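PDB 6ZRY: DMATS type aromatic prenyltransferase from Micromonospora olivasterospora, which probably transfers a dimethylallyl group to the C6 position of the indole ring of tryptophan, as a prenyltransferase with the ABBA-barrel fold. Local coordinates for residues Thr110-Ser115 with Pro206-Lys211; Asp11-Arg16 with Leu345-Tyr350; Val236-Glu241 with Val299-Asp304; Glu80-Pro85 with Leu89-Ala94. All blocks are in the same frame, centred on the assembly; numbering follows the deposited sequence.

Contact 1. Residues Thr110-Ser115 with Pro206-Lys211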
loop_
_atom_site.group_PDB
_atom_site.type_symbol
_atom_site.label_atom_id
_atom_site.label_comp_id
_atom_site.label_asym_id
_atom_site.label_seq_id
_atom_site.Cartn_x
_atom_site.Cartn_y
_atom_site.Cartn_z
ATOM N N THR A 110 16.630 -8.546 11.371
ATOM C CA THR A 110 15.867 -7.267 11.327
ATOM C C THR A 110 16.748 -6.110 11.792
ATOM O O THR A 110 16.195 -5.097 12.249
ATOM C CB THR A 110 14.619 -7.376 12.206
ATOM O OG1 THR A 110 15.090 -7.585 13.541
ATOM C CG2 THR A 110 13.697 -8.492 11.765
ATOM N N SER A 111 18.064 -6.247 11.657
ATOM C CA SER A 111 19.060 -5.284 12.175
ATOM C C SER A 111 18.859 -3.914 11.508
ATOM O O SER A 111 18.956 -2.927 12.211
ATOM C CB SER A 111 20.464 -5.783 11.976
ATOM O OG SER A 111 20.826 -5.644 10.623
ATOM N N ARG A 112 18.584 -3.862 10.208
ATOM C CA ARG A 112 18.392 -2.568 9.490
ATOM C C ARG A 112 17.159 -1.858 10.050
ATOM O O ARG A 112 17.285 -0.694 10.450
ATOM C CB ARG A 112 18.265 -2.756 7.975
ATOM C CG ARG A 112 19.549 -3.205 7.298
ATOM C CD ARG A 112 19.780 -2.479 5.978
ATOM N NE ARG A 112 21.026 -2.878 5.320
ATOM C CZ ARG A 112 21.195 -4.022 4.683
ATOM N NH1 ARG A 112 22.358 -4.296 4.114
ATOM N NH2 ARG A 112 20.208 -4.897 4.613
ATOM N N LEU A 113 16.020 -2.554 10.127
ATOM C CA LEU A 113 14.767 -2.024 10.731
ATOM C C LEU A 113 15.044 -1.623 12.192
ATOM O O LEU A 113 14.680 -0.490 12.588
ATOM C CB LEU A 113 13.651 -3.084 10.611
ATOM C CG LEU A 113 12.331 -2.736 11.300
ATOM C CD1 LEU A 113 11.695 -1.496 10.664
ATOM C CD2 LEU A 113 11.356 -3.909 11.270
ATOM N N ASP A 114 15.710 -2.482 12.963
ATOM C CA ASP A 114 16.024 -2.216 14.399
ATOM C C ASP A 114 16.851 -0.934 14.524
ATOM O O ASP A 114 16.603 -0.154 15.494
ATOM C CB ASP A 114 16.719 -3.415 15.047
ATOM C CG ASP A 114 15.808 -4.622 15.190
ATOM O OD1 ASP A 114 16.318 -5.747 15.126
ATOM O OD2 ASP A 114 14.598 -4.422 15.329
ATOM N N SER A 115 17.762 -0.685 13.573
ATOM C CA SER A 115 18.729 0.429 13.640
ATOM C C SER A 115 18.005 1.791 13.566
ATOM O O SER A 115 18.629 2.791 13.981
ATOM C CB SER A 115 19.806 0.284 12.588
ATOM O OG SER A 115 19.378 0.804 11.329
ATOM N N PRO A 206 20.771 -7.887 1.033
ATOM C CA PRO A 206 22.196 -7.652 0.810
ATOM C C PRO A 206 22.585 -6.168 0.913
ATOM O O PRO A 206 23.683 -5.893 1.272
ATOM C CB PRO A 206 22.444 -8.172 -0.621
ATOM C CG PRO A 206 21.059 -8.177 -1.272
ATOM C CD PRO A 206 20.108 -8.488 -0.138
ATOM N N GLN A 207 21.664 -5.252 0.597
ATOM C CA GLN A 207 21.920 -3.794 0.689
ATOM C C GLN A 207 20.683 -3.085 1.259
ATOM O O GLN A 207 19.561 -3.647 1.198
ATOM C CB GLN A 207 22.370 -3.259 -0.674
ATOM C CG GLN A 207 21.477 -3.658 -1.829
ATOM C CD GLN A 207 22.010 -3.185 -3.157
ATOM O OE1 GLN A 207 23.047 -2.509 -3.237
ATOM N NE2 GLN A 207 21.295 -3.539 -4.220
ATOM N N ALA A 208 20.888 -1.927 1.858
ATOM C CA ALA A 208 19.810 -1.093 2.407
ATOM C C ALA A 208 18.907 -0.666 1.242
ATOM O O ALA A 208 19.437 -0.317 0.140
ATOM C CB ALA A 208 20.396 0.088 3.150
ATOM N N ARG A 209 17.614 -0.686 1.467
ATOM C CA ARG A 209 16.602 -0.308 0.454
ATOM C C ARG A 209 15.370 0.207 1.191
ATOM O O ARG A 209 14.972 -0.422 2.195
ATOM C CB ARG A 209 16.331 -1.524 -0.420
ATOM C CG ARG A 209 15.145 -1.390 -1.358
ATOM C CD ARG A 209 15.018 -2.672 -2.167
ATOM N NE ARG A 209 15.748 -2.493 -3.408
ATOM C CZ ARG A 209 15.205 -2.498 -4.621
ATOM N NH1 ARG A 209 15.970 -2.300 -5.682
ATOM N NH2 ARG A 209 13.907 -2.722 -4.772
ATOM N N VAL A 210 14.858 1.348 0.779
ATOM C CA VAL A 210 13.653 1.986 1.375
ATOM C C VAL A 210 12.730 2.420 0.240
ATOM O O VAL A 210 13.223 2.931 -0.798
ATOM C CB VAL A 210 14.027 3.180 2.253
ATOM C CG1 VAL A 210 12.797 3.949 2.729
ATOM C CG2 VAL A 210 14.917 2.771 3.423
ATOM N N LYS A 211 11.437 2.235 0.430
ATOM C CA LYS A 211 10.432 2.791 -0.468
ATOM C C LYS A 211 9.727 3.915 0.283
ATOM O O LYS A 211 9.136 3.632 1.329
ATOM C CB LYS A 211 9.536 1.650 -0.911
ATOM C CG LYS A 211 8.825 1.847 -2.205
ATOM C CD LYS A 211 8.393 0.497 -2.787
ATOM C CE LYS A 211 7.083 0.543 -3.523
ATOM N NZ LYS A 211 6.749 -0.788 -4.105
#
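With CG of Arg112 turned away from the carbonyl carbon (chi1 -69°) and the chain bent at chi2 (-138°), the arginine reaches out of its short helix and lays its guanidinium against the Gln207-Ala208 peptide. One face of the group meets this peptide near its rim: CZ of Arg112 stands 3.5 Å from N of Ala208. Farther back, NE of Arg112 lies 3.7 Å from CB of Ala208, and CD packs beside the same methyl. Pro206 O comes up at the guanidinium edge, close to its plane, 3.5 Å from NH1 of Arg112, but no hydrogen bond forms there. The polar end is instead tied to Gly205, whose O accepts from Arg112 NH2, so the arginine follows the turn from Gly205 to Ala208. The peptide under the guanidinium is held as well, since Ala208 N donates to Glu266 OE1. Around this short helix, Ser115 OG donates to Arg112 O at 2.7 Å, while Thr110 OG1 donates to OD1 of Asp114 at 2.7 Å, from above the carboxylate plane. The contact lies on the outer layer of the barrel: helix 111-114 stands over the loop that joins antiparallel strands 193-201 and 209-220, with Leu170 of helix 159-170 against Arg112, and strand 258-265 pairs with 209-220 on its other side from 193-201.

Contact 2. Residues Asp11-Arg16 with Leu345-Tyr350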
loop_
_atom_site.group_PDB
_atom_site.type_symbol
_atom_site.label_atom_id
_atom_site.label_comp_id
_atom_site.label_asym_id
_atom_site.label_seq_id
_atom_site.Cartn_x
_atom_site.Cartn_y
_atom_site.Cartn_z
ATOM N N ASP A 11 -10.894 -14.305 5.176
ATOM C CA ASP A 11 -10.215 -15.602 4.966
ATOM C C ASP A 11 -10.747 -16.220 3.666
ATOM O O ASP A 11 -9.968 -16.771 2.953
ATOM C CB ASP A 11 -10.409 -16.537 6.168
ATOM C CG ASP A 11 -9.734 -17.895 6.006
ATOM O OD1 ASP A 11 -8.484 -17.930 5.824
ATOM O OD2 ASP A 11 -10.477 -18.916 6.037
ATOM N N GLY A 12 -12.050 -16.111 3.388
ATOM C CA GLY A 12 -12.652 -16.625 2.133
ATOM C C GLY A 12 -12.130 -15.887 0.919
ATOM O O GLY A 12 -11.804 -16.510 -0.059
ATOM N N GLN A 13 -12.065 -14.562 0.995
ATOM C CA GLN A 13 -11.488 -13.710 -0.066
ATOM C C GLN A 13 -10.048 -14.157 -0.345
ATOM O O GLN A 13 -9.715 -14.367 -1.519
ATOM C CB GLN A 13 -11.595 -12.248 0.345
ATOM C CG GLN A 13 -13.015 -11.734 0.392
ATOM C CD GLN A 13 -13.133 -10.353 0.966
ATOM O OE1 GLN A 13 -12.520 -10.033 1.980
ATOM N NE2 GLN A 13 -13.939 -9.514 0.332
ATOM N N LEU A 14 -9.211 -14.273 0.677
ATOM C CA LEU A 14 -7.785 -14.637 0.482
ATOM C C LEU A 14 -7.673 -16.040 -0.148
ATOM O O LEU A 14 -6.831 -16.225 -1.010
ATOM C CB LEU A 14 -7.031 -14.583 1.805
ATOM C CG LEU A 14 -5.550 -14.934 1.701
ATOM C CD1 LEU A 14 -4.865 -14.053 0.692
ATOM C CD2 LEU A 14 -4.860 -14.828 3.055
ATOM N N ALA A 15 -8.438 -16.999 0.337
ATOM C CA ALA A 15 -8.413 -18.402 -0.163
ATOM C C ALA A 15 -8.681 -18.401 -1.680
ATOM O O ALA A 15 -7.926 -19.035 -2.422
ATOM C CB ALA A 15 -9.411 -19.238 0.595
ATOM N N ARG A 16 -9.687 -17.656 -2.123
ATOM C CA ARG A 16 -10.055 -17.567 -3.550
ATOM C C ARG A 16 -8.967 -16.804 -4.313
ATOM O O ARG A 16 -8.611 -17.246 -5.433
ATOM C CB ARG A 16 -11.460 -16.979 -3.695
ATOM C CG ARG A 16 -12.570 -17.885 -3.180
ATOM C CD ARG A 16 -13.936 -17.319 -3.497
ATOM N NE ARG A 16 -14.179 -16.064 -2.808
ATOM C CZ ARG A 16 -14.742 -15.936 -1.590
ATOM N NH1 ARG A 16 -14.892 -14.731 -1.050
ATOM N NH2 ARG A 16 -15.160 -17.007 -0.919
ATOM N N LEU A 345 -7.732 -4.137 -4.177
ATOM C CA LEU A 345 -9.116 -4.632 -4.027
ATOM C C LEU A 345 -9.551 -4.587 -2.555
ATOM O O LEU A 345 -8.849 -5.148 -1.682
ATOM C CB LEU A 345 -9.175 -6.049 -4.599
ATOM C CG LEU A 345 -8.867 -6.168 -6.086
ATOM C CD1 LEU A 345 -8.806 -7.639 -6.507
ATOM C CD2 LEU A 345 -9.903 -5.433 -6.912
ATOM N N SER A 346 -10.659 -3.905 -2.293
ATOM C CA SER A 346 -11.206 -3.695 -0.946
ATOM C C SER A 346 -11.958 -4.939 -0.454
ATOM O O SER A 346 -12.714 -5.526 -1.201
ATOM C CB SER A 346 -12.110 -2.498 -0.923
ATOM O OG SER A 346 -11.431 -1.336 -1.379
ATOM N N ALA A 347 -11.800 -5.269 0.813
ATOM C CA ALA A 347 -12.550 -6.348 1.477
ATOM C C ALA A 347 -14.046 -6.014 1.541
ATOM O O ALA A 347 -14.846 -6.933 1.461
ATOM C CB ALA A 347 -11.975 -6.570 2.853
ATOM N N GLU A 348 -14.402 -4.750 1.714
ATOM C CA GLU A 348 -15.802 -4.310 1.899
ATOM C C GLU A 348 -16.467 -5.179 2.986
ATOM O O GLU A 348 -17.649 -5.605 2.812
ATOM C CB GLU A 348 -16.582 -4.403 0.593
ATOM C CG GLU A 348 -16.055 -3.506 -0.516
ATOM C CD GLU A 348 -16.884 -3.496 -1.800
ATOM O OE1 GLU A 348 -16.999 -2.444 -2.387
ATOM O OE2 GLU A 348 -17.355 -4.600 -2.244
ATOM N N ALA A 349 -15.776 -5.405 4.089
ATOM C CA ALA A 349 -16.313 -6.187 5.216
ATOM C C ALA A 349 -17.433 -5.392 5.913
ATOM O O ALA A 349 -18.316 -6.039 6.500
ATOM C CB ALA A 349 -15.216 -6.582 6.170
ATOM N N TYR A 350 -17.415 -4.068 5.857
ATOM C CA TYR A 350 -18.341 -3.196 6.629
ATOM C C TYR A 350 -19.289 -2.419 5.744
ATOM O O TYR A 350 -20.416 -2.207 6.194
ATOM C CB TYR A 350 -17.555 -2.240 7.520
ATOM C CG TYR A 350 -16.870 -2.940 8.649
ATOM C CD1 TYR A 350 -17.617 -3.580 9.621
ATOM C CD2 TYR A 350 -15.490 -3.033 8.722
ATOM C CE1 TYR A 350 -17.019 -4.263 10.658
ATOM C CE2 TYR A 350 -14.866 -3.735 9.742
ATOM C CZ TYR A 350 -15.634 -4.346 10.722
ATOM O OH TYR A 350 -15.030 -5.011 11.735
#
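Gln13, in mid-helix, faces Ala347 at a CA-CA separation of 7.6 Å, in the loop that follows strand 341-346. Between these two segments Gln13 makes the contact. With CG beside the backbone N (chi1 -68°) and the chain extended beyond it, both ends of the amide reach Ala347. There NE2 of Gln13 donates to O of Ala347 at 3.0 Å, nearly straight at 163°. The acceptor lies close to the amide plane of Gln13, whereas the donor is tilted 16° from the carbonyl plane of Ala347. The same carbonyl also accepts from His9 NE2, one turn earlier on the helix, so two side chains grip it. NE2 of Gln13 is likewise shared, bonding to Val315 O as well, and two backbone carbonyls thereby fix the rotation of the amide. The other end of the amide fares differently: OE1 of Gln13 rests 3.6 Å from CB of Ala347, and this buried oxygen has no polar partner in the model. The methyl of Ala347 also touches Leu10 and Thr59. Helix 6-21 also packs through Leu14 against Pro28 and Leu32 of helix 26-36. Strand 341-346, from which the loop emerges, lies between strands 61-68 and 327-333, pairing antiparallel with both. The first and last strands in sequence, 61-68 and 341-346, close the barrel here, and helix 6-21 packs beside the end of the latter.

Contact 3. Residues Val236-Glu241 with Val299-Asp304; sequences VAEIEE and VRYGFD
Two partners grip OH of Tyr301: it donates to OE1 of Glu238 at 2.7 Å and accepts from a water at 2.7 Å. That water donates also to the backbone O of Glu238 at 2.8 Å, so one residue of helix 236-247 holds the phenol both directly and through solvent. The tyrosine is the first residue beyond helix 287-300, which ends in a Schellman motif with Gly302 as the C-prime residue; Gly302 N bonds to Val299 O at 3.0 Å. The contact thus ties the C-terminal end of helix 287-300 to the first turn of helix 236-247 on the outside of the ABBA barrel. Glu238 reaches across fully extended, CG opposite its backbone N (chi1 178°), and its carboxylate is only 25° from the ring plane of Tyr301. OE1 of Glu238 lies in plane at the ring edge, 3.4 Å from CE1 of Tyr301, and uses the lone pair pointing away from the other carboxylate oxygen. Leu332 of strand 327-333 touches both side chains. At the exposed border, Arg300 and Glu241 approach without a salt bridge: NH1 of Arg300 stays 4.7 Å from OE2 of Glu241, and comes nearest to CB of Glu241, at 4.1 Å.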
loop_
_atom_site.group_PDB
_atom_site.type_symbol
_atom_site.label_atom_id
_atom_site.label_comp_id
_atom_site.label_asym_id
_atom_site.label_seq_id
_atom_site.Cartn_x
_atom_site.Cartn_y
_atom_site.Cartn_z
ATOM N N VAL A 236 8.011 10.448 -18.317
ATOM C CA VAL A 236 6.939 11.351 -17.814
ATOM C C VAL A 236 5.688 11.193 -18.684
ATOM O O VAL A 236 4.611 11.217 -18.112
ATOM C CB VAL A 236 7.381 12.820 -17.686
ATOM C CG1 VAL A 236 8.460 12.967 -16.656
ATOM C CG2 VAL A 236 7.804 13.439 -19.003
ATOM N N ALA A 237 5.827 11.015 -20.008
ATOM C CA ALA A 237 4.685 10.837 -20.931
ATOM C C ALA A 237 3.871 9.594 -20.533
ATOM O O ALA A 237 2.615 9.668 -20.527
ATOM C CB ALA A 237 5.174 10.761 -22.371
ATOM N N GLU A 238 4.552 8.490 -20.253
ATOM C CA GLU A 238 3.922 7.198 -19.871
ATOM C C GLU A 238 3.141 7.410 -18.572
ATOM O O GLU A 238 2.033 6.839 -18.457
ATOM C CB GLU A 238 4.985 6.106 -19.704
ATOM C CG GLU A 238 4.429 4.747 -19.274
ATOM C CD GLU A 238 5.491 3.664 -19.212
ATOM O OE1 GLU A 238 5.158 2.529 -18.859
ATOM O OE2 GLU A 238 6.670 3.984 -19.484
ATOM N N ILE A 239 3.705 8.158 -17.599
ATOM C CA ILE A 239 3.008 8.374 -16.297
ATOM C C ILE A 239 1.740 9.172 -16.575
ATOM O O ILE A 239 0.684 8.776 -16.100
ATOM C CB ILE A 239 3.913 9.037 -15.243
ATOM C CG1 ILE A 239 5.088 8.140 -14.882
ATOM C CG2 ILE A 239 3.116 9.427 -13.997
ATOM C CD1 ILE A 239 6.228 8.872 -14.224
ATOM N N GLU A 240 1.830 10.244 -17.379
ATOM C CA GLU A 240 0.641 11.065 -17.741
ATOM C C GLU A 240 -0.398 10.223 -18.471
ATOM O O GLU A 240 -1.575 10.378 -18.139
ATOM C CB GLU A 240 1.040 12.277 -18.583
ATOM C CG GLU A 240 1.903 13.207 -17.818
ATOM C CD GLU A 240 1.880 14.624 -18.294
ATOM O OE1 GLU A 240 1.906 14.820 -19.564
ATOM O OE2 GLU A 240 1.836 15.535 -17.410
ATOM N N GLU A 241 0.008 9.374 -19.421
ATOM C CA GLU A 241 -0.929 8.488 -20.180
ATOM C C GLU A 241 -1.666 7.592 -19.167
ATOM O O GLU A 241 -2.893 7.421 -19.286
ATOM C CB GLU A 241 -0.190 7.630 -21.207
ATOM C CG GLU A 241 0.221 8.422 -22.454
ATOM C CD GLU A 241 1.210 7.760 -23.402
ATOM O OE1 GLU A 241 1.546 8.390 -24.433
ATOM O OE2 GLU A 241 1.651 6.646 -23.117
ATOM N N VAL A 299 -4.544 -4.301 -20.863
ATOM C CA VAL A 299 -4.483 -4.670 -22.308
ATOM C C VAL A 299 -3.345 -3.895 -22.976
ATOM O O VAL A 299 -2.578 -4.522 -23.734
ATOM C CB VAL A 299 -5.826 -4.449 -23.007
ATOM C CG1 VAL A 299 -5.687 -4.398 -24.527
ATOM C CG2 VAL A 299 -6.822 -5.512 -22.594
ATOM N N ARG A 300 -3.249 -2.594 -22.727
ATOM C CA ARG A 300 -2.176 -1.728 -23.309
ATOM C C ARG A 300 -0.793 -2.302 -22.935
ATOM O O ARG A 300 0.106 -2.268 -23.774
ATOM C CB ARG A 300 -2.367 -0.270 -22.878
ATOM C CG ARG A 300 -1.357 0.711 -23.479
ATOM C CD ARG A 300 -1.622 2.172 -23.083
ATOM N NE ARG A 300 -2.969 2.617 -23.473
ATOM C CZ ARG A 300 -3.434 3.885 -23.429
ATOM N NH1 ARG A 300 -2.653 4.884 -23.029
ATOM N NH2 ARG A 300 -4.688 4.138 -23.806
ATOM N N TYR A 301 -0.642 -2.858 -21.726
ATOM C CA TYR A 301 0.651 -3.358 -21.205
ATOM C C TYR A 301 0.871 -4.821 -21.572
ATOM O O TYR A 301 1.883 -5.384 -21.135
ATOM C CB TYR A 301 0.727 -3.084 -19.703
ATOM C CG TYR A 301 1.149 -1.673 -19.435
ATOM C CD1 TYR A 301 2.493 -1.339 -19.455
ATOM C CD2 TYR A 301 0.226 -0.662 -19.233
ATOM C CE1 TYR A 301 2.918 -0.036 -19.219
ATOM C CE2 TYR A 301 0.629 0.647 -19.026
ATOM C CZ TYR A 301 1.984 0.958 -19.007
ATOM O OH TYR A 301 2.428 2.239 -18.806
ATOM N N GLY A 302 -0.019 -5.403 -22.380
ATOM C CA GLY A 302 0.098 -6.794 -22.843
ATOM C C GLY A 302 -0.267 -7.786 -21.765
ATOM O O GLY A 302 0.195 -8.930 -21.858
ATOM N N PHE A 303 -1.055 -7.383 -20.763
ATOM C CA PHE A 303 -1.480 -8.266 -19.646
ATOM C C PHE A 303 -2.825 -8.902 -20.030
ATOM O O PHE A 303 -3.435 -8.469 -21.047
ATOM C CB PHE A 303 -1.499 -7.518 -18.311
ATOM C CG PHE A 303 -0.141 -7.193 -17.745
ATOM C CD1 PHE A 303 0.728 -8.201 -17.362
ATOM C CD2 PHE A 303 0.272 -5.877 -17.583
ATOM C CE1 PHE A 303 1.982 -7.902 -16.851
ATOM C CE2 PHE A 303 1.531 -5.578 -17.076
ATOM C CZ PHE A 303 2.385 -6.593 -16.712
ATOM N N ASP A 304 -3.208 -9.955 -19.299
ATOM C CA ASP A 304 -4.473 -10.718 -19.482
ATOM C C ASP A 304 -5.529 -10.219 -18.475
ATOM O O ASP A 304 -5.306 -10.331 -17.207
ATOM C CB ASP A 304 -4.231 -12.226 -19.330
ATOM C CG ASP A 304 -5.403 -13.090 -19.758
ATOM O OD1 ASP A 304 -6.446 -12.522 -20.147
ATOM O OD2 ASP A 304 -5.265 -14.338 -19.699
HETATM O O HOH W 1 0.999 4.423 -19.465
#

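Contact 4. Residues Glu80-Pro85 with Leu89-Ala94; sequences ETLGSP and LANLSA
Ala90 presses its methyl into the bend of the preceding loop, CB lying 3.4 Å from O of Pro85, while its carbonyl O sits 3.5 Å from CA of Gly83. Asn91 follows and carries the polar link: OD1 of Asn91 accepts from N of Gly83 at 2.9 Å, almost straight (171°), and from Gly87 N too, so one oxygen holds two points, Gly83 and Gly87, of the connection that leads from strand 71-79 into helix 88-106, a strand-to-outer-helix link of the ABBA barrel. Its CG beside the backbone N (chi1 -60°) turns the amide toward the loop. ND2 of Asn91 donates a hydrogen bond to a water 2.9 Å away, and this water donates to OE1 of Glu80 at 2.8 Å. Leu82 runs alongside, CD2 lying 3.7 Å from ND2 of Asn91. OE2 of Glu80 is hydrogen-bonded to Ser52 OG, and Glu80 also touches Trp132 of the tryptophan pocket. CA of Asn91 makes a C-H...O contact with Thr81 O at 3.5 Å. One turn on, the Ala94 methyl packs against the loop backbone, with CB 3.4 Å from O of Thr81.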
loop_
_atom_site.group_PDB
_atom_site.type_symbol
_atom_site.label_atom_id
_atom_site.label_comp_id
_atom_site.label_asym_id
_atom_site.label_seq_id
_atom_site.Cartn_x
_atom_site.Cartn_y
_atom_site.Cartn_z
ATOM N N GLU A 80 -3.131 -4.036 9.550
ATOM C CA GLU A 80 -2.631 -3.797 10.899
ATOM C C GLU A 80 -3.383 -4.706 11.868
ATOM O O GLU A 80 -4.507 -5.122 11.568
ATOM C CB GLU A 80 -2.726 -2.311 11.286
ATOM C CG GLU A 80 -4.133 -1.759 11.331
ATOM C CD GLU A 80 -4.213 -0.290 11.714
ATOM O OE1 GLU A 80 -3.255 0.232 12.332
ATOM O OE2 GLU A 80 -5.232 0.337 11.386
ATOM N N THR A 81 -2.744 -4.967 12.985
ATOM C CA THR A 81 -3.286 -5.714 14.132
ATOM C C THR A 81 -3.739 -4.701 15.170
ATOM O O THR A 81 -2.889 -3.971 15.713
ATOM C CB THR A 81 -2.268 -6.666 14.740
ATOM O OG1 THR A 81 -1.515 -7.355 13.724
ATOM C CG2 THR A 81 -2.946 -7.673 15.648
ATOM N N LEU A 82 -5.030 -4.666 15.459
ATOM C CA LEU A 82 -5.567 -3.702 16.418
ATOM C C LEU A 82 -5.186 -4.164 17.850
ATOM O O LEU A 82 -5.028 -5.378 18.062
ATOM C CB LEU A 82 -7.071 -3.582 16.216
ATOM C CG LEU A 82 -7.508 -2.977 14.873
ATOM C CD1 LEU A 82 -9.005 -2.722 14.873
ATOM C CD2 LEU A 82 -6.764 -1.675 14.546
ATOM N N GLY A 83 -4.971 -3.209 18.757
ATOM C CA GLY A 83 -4.633 -3.480 20.168
ATOM C C GLY A 83 -5.854 -3.895 20.979
ATOM O O GLY A 83 -6.999 -3.861 20.427
ATOM N N SER A 84 -5.623 -4.267 22.261
ATOM C CA SER A 84 -6.613 -4.960 23.129
ATOM C C SER A 84 -7.757 -4.008 23.454
ATOM O O SER A 84 -8.905 -4.328 23.152
ATOM C CB SER A 84 -5.998 -5.582 24.365
ATOM O OG SER A 84 -6.533 -6.886 24.566
ATOM N N PRO A 85 -7.513 -2.826 24.076
ATOM C CA PRO A 85 -8.336 -1.654 23.799
ATOM C C PRO A 85 -7.720 -1.072 22.521
ATOM O O PRO A 85 -6.533 -0.759 22.503
ATOM C CB PRO A 85 -8.181 -0.776 25.067
ATOM C CG PRO A 85 -7.275 -1.605 25.993
ATOM C CD PRO A 85 -6.490 -2.530 25.081
ATOM N N LEU A 89 -1.149 3.499 19.997
ATOM C CA LEU A 89 0.036 2.877 20.647
ATOM C C LEU A 89 -0.189 1.364 20.791
ATOM O O LEU A 89 0.743 0.617 20.520
ATOM C CB LEU A 89 0.266 3.548 22.001
ATOM C CG LEU A 89 1.649 3.350 22.623
ATOM C CD1 LEU A 89 2.765 3.853 21.714
ATOM C CD2 LEU A 89 1.717 4.052 23.970
ATOM N N ALA A 90 -1.383 0.965 21.176
ATOM C CA ALA A 90 -1.799 -0.444 21.380
ATOM C C ALA A 90 -1.758 -1.192 20.026
ATOM O O ALA A 90 -1.321 -2.356 19.998
ATOM C CB ALA A 90 -3.165 -0.474 21.998
ATOM N N ASN A 91 -2.150 -0.501 18.933
ATOM C CA ASN A 91 -2.154 -1.052 17.550
ATOM C C ASN A 91 -0.703 -1.270 17.110
ATOM O O ASN A 91 -0.401 -2.293 16.540
ATOM C CB ASN A 91 -2.899 -0.148 16.550
ATOM C CG ASN A 91 -4.355 0.124 16.846
ATOM O OD1 ASN A 91 -4.991 -0.523 17.697
ATOM N ND2 ASN A 91 -4.930 1.075 16.111
ATOM N N LEU A 92 0.173 -0.298 17.343
ATOM C CA LEU A 92 1.618 -0.412 17.045
ATOM C C LEU A 92 2.195 -1.638 17.760
ATOM O O LEU A 92 2.846 -2.475 17.100
ATOM C CB LEU A 92 2.308 0.887 17.495
ATOM C CG LEU A 92 3.820 0.843 17.538
ATOM C CD1 LEU A 92 4.395 0.415 16.209
ATOM C CD2 LEU A 92 4.389 2.196 17.965
ATOM N N SER A 93 1.960 -1.745 19.070
ATOM C CA SER A 93 2.444 -2.871 19.908
ATOM C C SER A 93 1.986 -4.214 19.315
ATOM O O SER A 93 2.843 -5.096 19.109
ATOM C CB SER A 93 1.965 -2.722 21.310
ATOM O OG SER A 93 2.560 -3.698 22.134
ATOM N N ALA A 94 0.695 -4.337 19.004
ATOM C CA ALA A 94 0.093 -5.581 18.466
ATOM C C ALA A 94 0.689 -5.880 17.072
ATOM O O ALA A 94 1.014 -7.057 16.781
ATOM C CB ALA A 94 -1.427 -5.466 18.443
HETATM O O HOH W 2 -3.349 2.373 14.078
#

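Contacts 1 to 4 are spread around one closed antiparallel barrel, each joining outer helices to strand ends, loops or other helices. Along the chain, contact 4 comes first, then contact 1, then contact 3, and all three fall between the two segments of contact 2, which brings the ends of the chain together. Contacts 4 and 1 follow each other through helices 88-106 and 111-114, with centres 23 Å apart. Contacts 3 and 4 lie on opposite sides of the chain, 39 Å between centres, as do contacts 1 and 2 at 31 Å. None touches another: they are separate joins in the layer around the barrel that holds the tryptophan.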